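Local coordinates for protein (S)-2-haloacid dehalogenase 4A (Burkholderia cepacia, PDB 2NO4) that catalyses the hydrolytic dehalogenation of short-chain (S)-2-haloalkanoic acids to the corresponding (R)-2-hydroxyalkanoic acids, with inversion of configuration, at residues F80-T84 and Y85-D89. Residues are numbered along the deposited sequence; the frame is centred on the assembly and turned at random.
Sequences FALRT and YHLED. With SO4 (sulfate ion), chain J.
The carbonyl oxygen of Arg83 is gripped twice by His86, at the C-terminal end of helix 70-84. His86 ND1 lies 2.9 Å from Arg83 O, nearly in line with the carbonyl bond, while His86 N donates to Arg83 O from above the carbonyl plane. With CG beside its own backbone N (chi1 -76°), the imidazole turns its ND1 edge to Arg83 O, which lies 20° out of the ring plane. His86 has positive phi, and its backbone bond to Arg83 O joins an almost straight one (167°) from Leu87 N to Leu82 O, 3.2 Å, in a Schellman motif. Beside it the two leucines meet at about a right angle, Leu82 CD2 3.7 Å from Leu87 CD1, adding the apolar contact that often accompanies this motif. Tyr85 N still makes the helical bond to Ala81 O, which also lies in the plane of the tyrosine ring at its edge, 3.3 Å from Tyr85 CD1. One turn back, Phe80 O accepts from Thr84 N and, on the opposite face of its plane, from Thr84 OG1 at 2.8 Å. The extended Arg83 side chain leads away from this end, presenting NE and NH2 to a sulfate, probably from the crystallisation liquor, with NH2 2.8 Å from SO4 O2. The turn links helices 70-84 and 90-102; Arg90 binds the same ion and Asp89 caps Gly92 N. Ala81 and Tyr85 pack on helix 43-63, Arg83 and Thr84 on Pro210 of the second subunit. The ND1 bond to Arg83 O requires a proton on His86 ND1.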
# COMPACT_ATOMS: atom_id res chain seq x y z
N PHE B 80 -4.14 -14.84 -2.21
CA PHE B 80 -3.35 -14.58 -1.02
C PHE B 80 -4.21 -14.51 0.26
O PHE B 80 -3.82 -15.09 1.29
CB PHE B 80 -2.50 -13.31 -1.16
CG PHE B 80 -1.73 -12.99 0.05
CD1 PHE B 80 -0.52 -13.64 0.32
CD2 PHE B 80 -2.24 -12.07 0.99
CE1 PHE B 80 0.21 -13.36 1.49
CE2 PHE B 80 -1.52 -11.79 2.16
CZ PHE B 80 -0.30 -12.43 2.41
N ALA B 81 -5.33 -13.79 0.19
CA ALA B 81 -6.20 -13.60 1.35
C ALA B 81 -6.87 -14.93 1.75
O ALA B 81 -6.95 -15.27 2.94
CB ALA B 81 -7.26 -12.43 1.13
N LEU B 82 -7.31 -15.70 0.75
CA LEU B 82 -7.91 -17.02 1.00
C LEU B 82 -6.94 -17.99 1.67
O LEU B 82 -7.32 -18.68 2.61
CB LEU B 82 -8.45 -17.65 -0.30
CG LEU B 82 -9.67 -16.98 -0.92
CD1 LEU B 82 -9.93 -17.62 -2.30
CD2 LEU B 82 -10.90 -17.12 -0.03
N ARG B 83 -5.70 -18.05 1.16
CA ARG B 83 -4.64 -18.89 1.78
C ARG B 83 -4.28 -18.40 3.21
O ARG B 83 -4.04 -19.18 4.11
CB ARG B 83 -3.39 -18.90 0.90
CG ARG B 83 -3.57 -19.55 -0.44
CD ARG B 83 -2.39 -19.26 -1.37
NE ARG B 83 -2.45 -20.12 -2.56
CZ ARG B 83 -1.61 -20.04 -3.59
NH1 ARG B 83 -0.66 -19.10 -3.61
NH2 ARG B 83 -1.74 -20.89 -4.61
N THR B 84 -4.24 -17.08 3.41
CA THR B 84 -3.90 -16.51 4.71
C THR B 84 -4.89 -17.01 5.76
O THR B 84 -4.49 -17.37 6.88
CB THR B 84 -3.89 -14.96 4.63
OG1 THR B 84 -2.78 -14.56 3.81
CG2 THR B 84 -3.77 -14.31 6.01
N TYR B 85 -6.18 -17.05 5.37
CA TYR B 85 -7.26 -17.48 6.27
C TYR B 85 -7.48 -18.99 6.32
O TYR B 85 -8.42 -19.49 7.00
CB TYR B 85 -8.54 -16.63 6.08
CG TYR B 85 -8.31 -15.27 6.69
CD1 TYR B 85 -7.80 -14.20 5.92
CD2 TYR B 85 -8.49 -15.08 8.07
CE1 TYR B 85 -7.51 -12.97 6.51
CE2 TYR B 85 -8.23 -13.86 8.67
CZ TYR B 85 -7.74 -12.81 7.90
OH TYR B 85 -7.45 -11.64 8.54
N HIS B 86 -6.62 -19.71 5.57
CA HIS B 86 -6.61 -21.19 5.45
C HIS B 86 -8.02 -21.70 5.15
O HIS B 86 -8.53 -22.62 5.81
CB HIS B 86 -6.12 -21.86 6.75
CG HIS B 86 -4.65 -21.80 6.99
ND1 HIS B 86 -3.83 -20.80 6.50
CD2 HIS B 86 -3.84 -22.60 7.73
CE1 HIS B 86 -2.58 -21.02 6.88
NE2 HIS B 86 -2.57 -22.09 7.64
N LEU B 87 -8.69 -21.10 4.18
CA LEU B 87 -10.11 -21.40 3.99
C LEU B 87 -10.33 -22.76 3.31
O LEU B 87 -9.53 -23.17 2.48
CB LEU B 87 -10.82 -20.26 3.27
CG LEU B 87 -11.18 -19.15 4.29
CD1 LEU B 87 -11.43 -17.86 3.59
CD2 LEU B 87 -12.41 -19.55 5.08
N GLU B 88 -11.37 -23.49 3.72
CA GLU B 88 -11.82 -24.65 2.96
C GLU B 88 -12.42 -24.22 1.59
O GLU B 88 -13.08 -23.18 1.49
CB GLU B 88 -12.85 -25.43 3.77
CG GLU B 88 -13.51 -26.54 2.99
CD GLU B 88 -14.58 -27.29 3.79
OE1 GLU B 88 -14.92 -28.43 3.38
OE2 GLU B 88 -15.08 -26.75 4.81
N ASP B 89 -12.18 -25.04 0.57
CA ASP B 89 -12.75 -24.86 -0.78
C ASP B 89 -12.37 -23.50 -1.36
O ASP B 89 -13.24 -22.73 -1.77
CB ASP B 89 -14.28 -25.09 -0.82
CG ASP B 89 -14.86 -25.07 -2.28
OD1 ASP B 89 -14.11 -25.28 -3.26
OD2 ASP B 89 -16.07 -24.82 -2.42
S SO4 J . -4.71 -22.99 -3.34
O1 SO4 J . -5.96 -23.60 -3.79
O2 SO4 J . -3.82 -22.78 -4.46
O3 SO4 J . -5.04 -21.69 -2.76
O4 SO4 J . -4.00 -23.83 -2.38